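Local coordinates for cysteine protease (Xylella fastidiosa, PDB 3OIS), which probably acts as a cysteine peptidase of the papain family and also binds the nucleotide uridine diphosphate, at residues Leu133-Cys139 / Ala176-Thr182; Ala84-Gln88 / Phe100-Arg104; Ile107-Glu111 / Tyr120-Met125. All blocks are in the same frame, centred on the assembly; numbering follows the deposited sequence. Where two conformers were deposited one is given.

Interaction 1: Leu133-Cys139 / Ala176-Thr182; sequences LHKLGVC and AQNYKIT. With UDP (uridine-5'-diphosphate), chain E.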
loop_
_atom_site.group_PDB
_atom_site.type_symbol
_atom_site.label_atom_id
_atom_site.label_comp_id
_atom_site.label_asym_id
_atom_site.label_seq_id
_atom_site.Cartn_x
_atom_site.Cartn_y
_atom_site.Cartn_z
ATOM N N LEU A 133 -3.392 2.715 -12.044
ATOM C CA LEU A 133 -3.528 4.174 -11.882
ATOM C C LEU A 133 -3.067 5.001 -13.070
ATOM O O LEU A 133 -3.634 6.090 -13.267
ATOM C CB LEU A 133 -2.839 4.622 -10.605
ATOM C CG LEU A 133 -3.472 4.058 -9.349
ATOM C CD1 LEU A 133 -2.588 4.436 -8.051
ATOM C CD2 LEU A 133 -4.913 4.486 -9.159
ATOM N N HIS A 134 -2.023 4.549 -13.761
ATOM C CA HIS A 134 -1.422 5.294 -14.876
ATOM C C HIS A 134 -2.293 5.209 -16.133
ATOM O O HIS A 134 -2.535 6.226 -16.788
ATOM C CB HIS A 134 -0.049 4.749 -15.193
ATOM C CG HIS A 134 0.728 5.589 -16.167
ATOM N ND1 HIS A 134 1.735 5.077 -16.973
ATOM C CD2 HIS A 134 0.649 6.917 -16.448
ATOM C CE1 HIS A 134 2.252 6.058 -17.702
ATOM N NE2 HIS A 134 1.606 7.184 -17.418
ATOM N N LYS A 135 -2.737 3.997 -16.462
ATOM C CA LYS A 135 -3.474 3.740 -17.696
ATOM C C LYS A 135 -4.993 3.837 -17.590
ATOM O O LYS A 135 -5.645 4.237 -18.576
ATOM C CB LYS A 135 -3.141 2.330 -18.197
ATOM C CG LYS A 135 -1.680 2.119 -18.453
ATOM C CD LYS A 135 -1.101 2.987 -19.566
ATOM C CE LYS A 135 0.380 2.679 -19.751
ATOM N NZ LYS A 135 0.992 3.519 -20.797
ATOM N N LEU A 136 -5.586 3.493 -16.428
ATOM C CA LEU A 136 -7.027 3.483 -16.232
ATOM C C LEU A 136 -7.460 4.585 -15.260
ATOM O O LEU A 136 -8.572 5.027 -15.308
ATOM C CB LEU A 136 -7.479 2.135 -15.690
ATOM C CG LEU A 136 -6.971 0.925 -16.487
ATOM C CD1 LEU A 136 -7.623 -0.379 -16.034
ATOM C CD2 LEU A 136 -7.160 1.144 -18.005
ATOM N N GLY A 137 -6.581 4.968 -14.303
ATOM C CA GLY A 137 -7.058 5.863 -13.233
ATOM C C GLY A 137 -7.747 5.094 -12.111
ATOM O O GLY A 137 -7.406 3.871 -11.832
ATOM N N VAL A 138 -8.654 5.753 -11.422
ATOM C CA VAL A 138 -9.473 5.135 -10.375
ATOM C C VAL A 138 -10.706 5.994 -10.164
ATOM O O VAL A 138 -10.609 7.250 -10.168
ATOM C CB VAL A 138 -8.682 4.970 -9.022
ATOM C CG1 VAL A 138 -7.994 6.330 -8.562
ATOM C CG2 VAL A 138 -9.546 4.330 -7.941
ATOM N N CYS A 139 -11.850 5.344 -10.022
ATOM C CA CYS A 139 -13.121 6.090 -9.769
ATOM C C CYS A 139 -13.328 6.265 -8.267
ATOM O O CYS A 139 -12.694 5.605 -7.451
ATOM C CB CYS A 139 -14.299 5.352 -10.398
ATOM S SG CYS A 139 -14.636 3.716 -9.738
ATOM N N ALA A 176 -13.101 6.848 -14.000
ATOM C CA ALA A 176 -11.759 6.644 -13.469
ATOM C C ALA A 176 -10.691 7.365 -14.260
ATOM O O ALA A 176 -9.645 7.755 -13.710
ATOM C CB ALA A 176 -11.461 5.125 -13.438
ATOM N N GLN A 177 -10.911 7.523 -15.575
ATOM C CA GLN A 177 -9.982 8.232 -16.479
ATOM C C GLN A 177 -9.692 9.658 -16.071
ATOM O O GLN A 177 -8.684 10.221 -16.480
ATOM C CB GLN A 177 -10.490 8.296 -17.925
ATOM C CG GLN A 177 -10.508 6.950 -18.650
ATOM C CD GLN A 177 -9.177 6.606 -19.261
ATOM O OE1 GLN A 177 -8.538 7.413 -19.973
ATOM N NE2 GLN A 177 -8.744 5.376 -19.022
ATOM N N ASN A 178 -10.575 10.246 -15.283
ATOM C CA ASN A 178 -10.350 11.637 -14.827
ATOM C C ASN A 178 -9.310 11.772 -13.727
ATOM O O ASN A 178 -8.893 12.892 -13.369
ATOM C CB ASN A 178 -11.655 12.218 -14.359
ATOM C CG ASN A 178 -12.586 12.454 -15.516
ATOM O OD1 ASN A 178 -12.136 12.751 -16.637
ATOM N ND2 ASN A 178 -13.869 12.264 -15.284
ATOM N N TYR A 179 -8.870 10.619 -13.185
ATOM C CA TYR A 179 -7.996 10.593 -12.042
ATOM C C TYR A 179 -6.654 9.817 -12.279
ATOM O O TYR A 179 -6.012 9.455 -11.353
ATOM C CB TYR A 179 -8.770 9.996 -10.855
ATOM C CG TYR A 179 -10.064 10.774 -10.667
ATOM C CD1 TYR A 179 -10.029 12.096 -10.196
ATOM C CD2 TYR A 179 -11.286 10.193 -10.954
ATOM C CE1 TYR A 179 -11.210 12.841 -10.028
ATOM C CE2 TYR A 179 -12.524 10.917 -10.760
ATOM C CZ TYR A 179 -12.432 12.264 -10.316
ATOM O OH TYR A 179 -13.569 13.041 -10.168
ATOM N N LYS A 180 -6.256 9.602 -13.526
ATOM C CA LYS A 180 -4.965 8.923 -13.826
ATOM C C LYS A 180 -3.834 9.642 -13.238
ATOM O O LYS A 180 -3.770 10.898 -13.264
ATOM C CB LYS A 180 -4.732 8.887 -15.329
ATOM C CG LYS A 180 -5.884 8.173 -16.069
ATOM C CD LYS A 180 -5.428 7.765 -17.418
ATOM C CE LYS A 180 -5.551 8.832 -18.495
ATOM N NZ LYS A 180 -5.991 8.199 -19.847
ATOM N N ILE A 181 -2.834 8.883 -12.792
ATOM C CA ILE A 181 -1.547 9.459 -12.481
ATOM C C ILE A 181 -0.764 9.782 -13.772
ATOM O O ILE A 181 -1.126 9.303 -14.863
ATOM C CB ILE A 181 -0.660 8.572 -11.456
ATOM C CG1 ILE A 181 -0.192 7.247 -12.082
ATOM C CG2 ILE A 181 -1.413 8.387 -10.111
ATOM C CD1 ILE A 181 0.812 6.500 -11.207
ATOM N N THR A 182 0.267 10.628 -13.661
ATOM C CA THR A 182 1.138 10.882 -14.845
ATOM C C THR A 182 2.549 10.245 -14.826
ATOM O O THR A 182 3.178 10.046 -15.877
ATOM C CB THR A 182 1.204 12.386 -15.222
ATOM O OG1 THR A 182 1.844 13.067 -14.157
ATOM C CG2 THR A 182 -0.231 12.935 -15.409
HETATM N N1 UDP E . 7.699 3.608 -16.298
HETATM C C2 UDP E . 7.991 4.096 -15.054
HETATM N N3 UDP E . 7.365 5.268 -14.647
HETATM C C4 UDP E . 6.482 5.913 -15.450
HETATM C C5 UDP E . 6.204 5.446 -16.748
HETATM C C6 UDP E . 6.760 4.207 -17.097
HETATM O O2 UDP E . 8.743 3.557 -14.304
HETATM O O4 UDP E . 6.034 7.026 -15.021
HETATM C "C1'" UDP E . 8.499 2.410 -16.732
HETATM C "C2'" UDP E . 8.088 1.115 -16.066
HETATM O "O2'" UDP E . 9.271 0.317 -16.055
HETATM C "C3'" UDP E . 7.151 0.615 -17.093
HETATM C "C4'" UDP E . 7.883 0.965 -18.408
HETATM O "O4'" UDP E . 8.454 2.267 -18.158
HETATM O "O3'" UDP E . 7.091 -0.802 -16.947
HETATM C "C5'" UDP E . 6.916 0.933 -19.588
HETATM O "O5'" UDP E . 5.937 1.941 -19.346
HETATM P PA UDP E . 5.003 2.515 -20.414
HETATM O O1A UDP E . 3.830 3.226 -19.860
HETATM O O2A UDP E . 5.769 3.257 -21.454
HETATM O O3A UDP E . 4.510 1.102 -21.059
HETATM P PB UDP E . 3.317 0.661 -22.056
HETATM O O1B UDP E . 3.932 -0.110 -23.130
HETATM O O2B UDP E . 2.416 -0.069 -21.202
HETATM O O3B UDP E . 2.576 1.825 -22.640
HETATM O O HOH W 1 2.282 9.740 -18.492
HETATM O O HOH W 2 -10.531 3.581 -16.815
#
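Leu133 O, near the end of helix 126-135, is met by three groups, two of them from neighbouring residues of the loop. Ile181 N donates to it at 2.9 Å (N-H...O angle 153°), approaching from 45° above the carbonyl plane; Lys180 CA makes a CH...O contact with it at 3.2 Å; and Gly137 N, just past the helix, adds a weak bond. Gly137, with positive phi, then turns the chain alongside residues 176-180. Its CA sits directly against Ala176 O, and Val138 N makes a weak bond to the same oxygen. Val138 O is buried without a hydrogen-bond partner, and its nearest neighbour across the contact is Tyr179 CD2, at 3.1 Å.

His134 has CG anti to the backbone N (chi1 -171°), which swings the imidazole along the Ile181-Thr182 backbone. Its CD2 edge meets Ile181 O in the ring plane at 3.4 Å, and one water links His134 NE2 to Thr182 O. On the next residue, Lys135, the chain bends at chi2 and then runs straight to UDP, where NZ donates to both phosphates, 3.0 Å to O1A and 3.0 Å to O3B. Lys131 is another lysine bonded to the nucleotide.

Lys180 lies over the helix end, its CD 3.3 Å from His134 O, before bending at chi3 and chi4 so that NZ donates to Gln177 OE1 at 2.7 Å. That bond probably holds the Gln177 amide in place, and its NE2 makes a weak bond to Lys135 O. The backbone carbonyls at the end of helix 126-135 are thus met by donors and CH groups of the loop, while Lys135, bonded to both phosphates, probably offsets part of the diphosphate charge.

Interaction 2: Ala84-Gln88 / Phe100-Arg104; sequences AAAIQ and FIPSR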
loop_
_atom_site.group_PDB
_atom_site.type_symbol
_atom_site.label_atom_id
_atom_site.label_comp_id
_atom_site.label_asym_id
_atom_site.label_seq_id
_atom_site.Cartn_x
_atom_site.Cartn_y
_atom_site.Cartn_z
ATOM N N ALA A 84 -4.654 3.684 -2.908
ATOM C CA ALA A 84 -5.853 4.568 -2.738
ATOM C C ALA A 84 -5.470 5.750 -1.878
ATOM O O ALA A 84 -5.828 6.908 -2.230
ATOM C CB ALA A 84 -7.006 3.824 -2.099
ATOM N N ALA A 85 -4.735 5.482 -0.800
ATOM C CA ALA A 85 -4.323 6.557 0.136
ATOM C C ALA A 85 -3.294 7.505 -0.523
ATOM O O ALA A 85 -3.321 8.741 -0.306
ATOM C CB ALA A 85 -3.818 5.958 1.515
ATOM N N ALA A 86 -2.325 6.988 -1.301
ATOM C CA ALA A 86 -1.373 7.851 -1.979
ATOM C C ALA A 86 -2.144 8.810 -2.883
ATOM O O ALA A 86 -1.792 10.009 -2.912
ATOM C CB ALA A 86 -0.378 6.989 -2.813
ATOM N N ILE A 87 -3.153 8.295 -3.631
ATOM C CA ILE A 87 -4.025 9.103 -4.533
ATOM C C ILE A 87 -4.814 10.132 -3.704
ATOM O O ILE A 87 -4.842 11.304 -4.082
ATOM C CB ILE A 87 -5.029 8.245 -5.268
ATOM C CG1 ILE A 87 -4.288 7.445 -6.335
ATOM C CG2 ILE A 87 -6.040 9.157 -5.997
ATOM C CD1 ILE A 87 -3.685 8.316 -7.504
ATOM N N GLN A 88 -5.408 9.711 -2.582
ATOM C CA GLN A 88 -6.203 10.624 -1.747
ATOM C C GLN A 88 -5.324 11.703 -1.179
ATOM O O GLN A 88 -5.738 12.891 -1.215
ATOM C CB GLN A 88 -6.947 9.864 -0.649
ATOM C CG GLN A 88 -7.916 10.747 0.079
ATOM C CD GLN A 88 -8.952 9.965 0.839
ATOM O OE1 GLN A 88 -9.059 8.723 0.715
ATOM N NE2 GLN A 88 -9.718 10.688 1.709
ATOM N N PHE A 100 -12.531 12.503 -2.097
ATOM C CA PHE A 100 -13.250 11.226 -2.015
ATOM C C PHE A 100 -12.249 10.132 -1.699
ATOM O O PHE A 100 -11.071 10.314 -1.966
ATOM C CB PHE A 100 -14.026 10.891 -3.328
ATOM C CG PHE A 100 -13.144 10.874 -4.562
ATOM C CD1 PHE A 100 -13.031 11.985 -5.351
ATOM C CD2 PHE A 100 -12.384 9.746 -4.894
ATOM C CE1 PHE A 100 -12.198 11.994 -6.489
ATOM C CE2 PHE A 100 -11.542 9.739 -6.041
ATOM C CZ PHE A 100 -11.434 10.873 -6.824
ATOM N N ILE A 101 -12.724 9.018 -1.144
ATOM C CA ILE A 101 -11.876 7.823 -0.998
ATOM C C ILE A 101 -11.867 7.165 -2.403
ATOM O O ILE A 101 -12.928 6.925 -2.957
ATOM C CB ILE A 101 -12.470 6.856 0.008
ATOM C CG1 ILE A 101 -12.346 7.442 1.443
ATOM C CG2 ILE A 101 -11.648 5.553 0.031
ATOM C CD1 ILE A 101 -13.164 6.621 2.518
ATOM N N PRO A 102 -10.669 6.940 -2.977
ATOM C CA PRO A 102 -10.619 6.238 -4.281
ATOM C C PRO A 102 -11.109 4.790 -4.144
ATOM O O PRO A 102 -10.909 4.156 -3.078
ATOM C CB PRO A 102 -9.125 6.252 -4.656
ATOM C CG PRO A 102 -8.551 7.406 -3.868
ATOM C CD PRO A 102 -9.328 7.448 -2.587
ATOM N N SER A 103 -11.809 4.300 -5.169
ATOM C CA SER A 103 -12.287 2.890 -5.182
ATOM C C SER A 103 -11.186 1.818 -5.123
ATOM O O SER A 103 -10.537 1.522 -6.134
ATOM C CB SER A 103 -13.160 2.604 -6.413
ATOM O OG SER A 103 -13.545 1.254 -6.323
ATOM N N ARG A 104 -11.039 1.209 -3.952
ATOM C CA ARG A 104 -9.997 0.176 -3.724
ATOM C C ARG A 104 -10.293 -1.070 -4.522
ATOM O O ARG A 104 -9.367 -1.678 -5.079
ATOM C CB ARG A 104 -9.938 -0.141 -2.243
ATOM C CG ARG A 104 -9.229 1.060 -1.464
ATOM C CD ARG A 104 -9.464 0.902 0.055
ATOM N NE ARG A 104 -10.870 1.034 0.478
ATOM C CZ ARG A 104 -11.435 0.504 1.572
ATOM N NH1 ARG A 104 -10.760 -0.290 2.410
ATOM N NH2 ARG A 104 -12.774 0.764 1.792
#
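Pro102 presses its ring against helix 78-93, with CG only 3.2 Å from Ala84 O and 3.7 Å from Ile87 CG2. Ile87 meets the proline through CG2, the branch anti to its backbone N, whereas CG1 (chi1 -73°) lies beside the N and carries CD1 away towards Ile181.

The next residue, Gln88, also places CG anti to the backbone N (chi1 -172°) and stays extended (chi2 162°). The chain therefore reaches across the proline ring at about a right angle, bringing OE1 to 3.4 Å from Ile101 CA and 3.5 Å from Pro102 CD, with CD 3.5 Å from Phe100 O. The amide's hydrogen bonds lie elsewhere, OE1 with Tyr70 OH and NE2 with Glu99 OE2, so these are close packing contacts without a hydrogen bond between the segments.

At the other end, Arg104 CG packs on Ala84 CB at 3.6 Å. The arginine chain bends at chi3 and delivers its guanidinium to a salt bridge with Glu141 and a cation-pi contact with Tyr146. Ser103, pointing away from the helix, caps Phe106 N at the start of helix 104-114. A long buried helix flanked by such a connecting loop matches the central helix in the helical domain of papain-like proteases.

Interaction 3: Ile107-Glu111 / Tyr120-Met125; sequences IYYNE and YDSGAM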
loop_
_atom_site.group_PDB
_atom_site.type_symbol
_atom_site.label_atom_id
_atom_site.label_comp_id
_atom_site.label_asym_id
_atom_site.label_seq_id
_atom_site.Cartn_x
_atom_site.Cartn_y
_atom_site.Cartn_z
ATOM N N ILE A 107 -9.207 -0.645 -8.143
ATOM C CA ILE A 107 -7.787 -0.905 -8.307
ATOM C C ILE A 107 -7.535 -2.409 -8.267
ATOM O O ILE A 107 -6.841 -2.902 -9.138
ATOM C CB ILE A 107 -6.911 -0.144 -7.319
ATOM C CG1 ILE A 107 -7.064 1.399 -7.506
ATOM C CG2 ILE A 107 -5.376 -0.514 -7.384
ATOM C CD1 ILE A 107 -6.571 2.089 -6.301
ATOM N N TYR A 108 -8.052 -3.077 -7.254
ATOM C CA TYR A 108 -7.737 -4.511 -7.004
ATOM C C TYR A 108 -8.252 -5.382 -8.162
ATOM O O TYR A 108 -7.609 -6.342 -8.541
ATOM C CB TYR A 108 -8.272 -4.959 -5.624
ATOM C CG TYR A 108 -7.816 -6.359 -5.178
ATOM C CD1 TYR A 108 -6.458 -6.772 -5.381
ATOM C CD2 TYR A 108 -8.700 -7.194 -4.476
ATOM C CE1 TYR A 108 -6.040 -8.049 -4.911
ATOM C CE2 TYR A 108 -8.326 -8.494 -4.062
ATOM C CZ TYR A 108 -6.981 -8.898 -4.313
ATOM O OH TYR A 108 -6.634 -10.124 -3.840
ATOM N N TYR A 109 -9.422 -5.061 -8.720
ATOM C CA TYR A 109 -9.974 -5.874 -9.822
ATOM C C TYR A 109 -9.035 -5.741 -11.033
ATOM O O TYR A 109 -8.561 -6.755 -11.622
ATOM C CB TYR A 109 -11.425 -5.406 -10.150
ATOM C CG TYR A 109 -12.005 -6.193 -11.286
ATOM C CD1 TYR A 109 -12.783 -7.271 -11.016
ATOM C CD2 TYR A 109 -11.739 -5.870 -12.608
ATOM C CE1 TYR A 109 -13.277 -8.066 -12.054
ATOM C CE2 TYR A 109 -12.303 -6.661 -13.670
ATOM C CZ TYR A 109 -13.014 -7.700 -13.370
ATOM O OH TYR A 109 -13.526 -8.387 -14.406
ATOM N N ASN A 110 -8.648 -4.503 -11.372
ATOM C CA ASN A 110 -7.808 -4.326 -12.482
ATOM C C ASN A 110 -6.390 -4.836 -12.292
ATOM O O ASN A 110 -5.782 -5.303 -13.253
ATOM C CB ASN A 110 -7.902 -2.858 -12.951
ATOM C CG ASN A 110 -9.284 -2.589 -13.584
ATOM O OD1 ASN A 110 -9.625 -3.164 -14.592
ATOM N ND2 ASN A 110 -10.076 -1.753 -12.946
ATOM N N GLU A 111 -5.850 -4.791 -11.071
ATOM C CA GLU A 111 -4.536 -5.410 -10.856
ATOM C C GLU A 111 -4.589 -6.896 -11.230
ATOM O O GLU A 111 -3.678 -7.379 -11.827
ATOM C CB GLU A 111 -4.118 -5.356 -9.372
ATOM C CG GLU A 111 -3.762 -3.982 -8.905
ATOM C CD GLU A 111 -3.599 -3.885 -7.387
ATOM O OE1 GLU A 111 -4.447 -4.383 -6.646
ATOM O OE2 GLU A 111 -2.523 -3.346 -6.984
ATOM N N TYR A 120 -10.103 -14.944 -7.732
ATOM C CA TYR A 120 -9.369 -15.480 -6.603
ATOM C C TYR A 120 -8.736 -14.319 -5.792
ATOM O O TYR A 120 -8.473 -13.250 -6.388
ATOM C CB TYR A 120 -8.304 -16.398 -7.247
ATOM C CG TYR A 120 -9.014 -17.509 -8.042
ATOM C CD1 TYR A 120 -9.397 -18.695 -7.391
ATOM C CD2 TYR A 120 -9.316 -17.355 -9.414
ATOM C CE1 TYR A 120 -10.087 -19.719 -8.085
ATOM C CE2 TYR A 120 -10.006 -18.363 -10.118
ATOM C CZ TYR A 120 -10.403 -19.526 -9.439
ATOM O OH TYR A 120 -11.071 -20.522 -10.093
ATOM N N ASP A 121 -8.456 -14.520 -4.508
ATOM C CA ASP A 121 -7.896 -13.441 -3.703
ATOM C C ASP A 121 -6.366 -13.617 -3.835
ATOM O O ASP A 121 -5.653 -14.057 -2.913
ATOM C CB ASP A 121 -8.394 -13.616 -2.254
ATOM C CG ASP A 121 -8.171 -12.395 -1.418
ATOM O OD1 ASP A 121 -7.903 -11.324 -1.976
ATOM O OD2 ASP A 121 -8.265 -12.541 -0.165
ATOM N N SER A 122 -5.814 -13.207 -4.976
ATOM C CA SER A 122 -4.460 -13.522 -5.272
ATOM C C SER A 122 -3.493 -12.525 -4.685
ATOM O O SER A 122 -2.292 -12.765 -4.695
ATOM C CB SER A 122 -4.297 -13.583 -6.790
ATOM O OG SER A 122 -4.628 -12.292 -7.311
ATOM N N GLY A 123 -3.986 -11.351 -4.251
ATOM C CA GLY A 123 -3.053 -10.239 -3.944
ATOM C C GLY A 123 -2.538 -9.651 -5.292
ATOM O O GLY A 123 -3.131 -9.956 -6.359
ATOM N N ALA A 124 -1.530 -8.794 -5.228
ATOM C CA ALA A 124 -1.070 -8.049 -6.385
ATOM C C ALA A 124 0.322 -7.447 -6.142
ATOM O O ALA A 124 0.761 -7.265 -4.968
ATOM C CB ALA A 124 -2.136 -6.900 -6.701
ATOM N N MET A 125 1.006 -7.122 -7.243
ATOM C CA MET A 125 2.255 -6.395 -7.184
ATOM C C MET A 125 1.896 -4.912 -7.173
ATOM O O MET A 125 0.978 -4.469 -7.862
ATOM C CB MET A 125 3.108 -6.701 -8.430
ATOM C CG MET A 125 3.522 -8.173 -8.486
ATOM S SD MET A 125 4.388 -8.381 -10.124
ATOM C CE MET A 125 4.852 -10.118 -9.919
#
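An inverse gamma turn centred on Asp121, in the helical domain of this papain-like fold, is clamped to helix 104-114 by the hydroxyl of Tyr108. With CG anti to the backbone N (chi1 -171°), the phenol extends from the helix until OH lies among the backbone and side-chain groups of residues 121-123. There it is both donor and acceptor: Tyr108 OH donates to Asp121 OD1 at 2.6 Å, and Gly123 N donates to Tyr108 OH at 2.9 Å. Gly123 N lies in the plane of the phenol at its edge. Ser122 N is also near the hydroxyl, but its angle is too poor for a bond.

The carboxylate stands 77° from the phenol ring, and OD1 is met on its anti side, slightly out of plane. The same oxygen also accepts from Gly76 N, so Asp121 ties the turn to two separate parts of the chain. Both carboxylate and phenol are buried, and the paired donor and acceptor roles fix the hydroxyl's orientation. Just past the turn, Ser122 OG donates to Gly123 O at 2.9 Å, and Gly123 itself adopts positive phi.

Further along, the chain passes into the short strand 124-125, which pairs with strand 35-36. Here the Ala124 methyl packs on the extended Glu111 side chain from its CB to its carboxylate, with Ala124 CB 3.7 Å from Glu111 CB and 3.4 Å from Glu111 CD. Glu111 OE2 is hydrogen-bonded to Thr79 OG1 on the neighbouring helix 78-93, while OE1 sits 3.4 Å from Ala124 CB.

Overall arrangement
Interactions 2 and 3 are buried contacts of helices 78-93 and 104-114, whereas interaction 1 is only partly buried and reaches the UDP site. Their chemistry follows this placement: 84-88 / 100-104 relies on van der Waals packing, 107-111 / 120-125 on a tyrosine hydroxyl exchanging bonds with a turn, and 133-139 / 176-182 on backbone carbonyls, waters and lysines. The three touch one another. Cys139 O probably accepts from Ser103 N at 2.8 Å, and Ile181 CG2 packs on Ile87 CD1, joining interactions 1 and 2. Ile107 carries interaction 3's helix against Leu133 and Val138, and its CD1 also approaches Ala84.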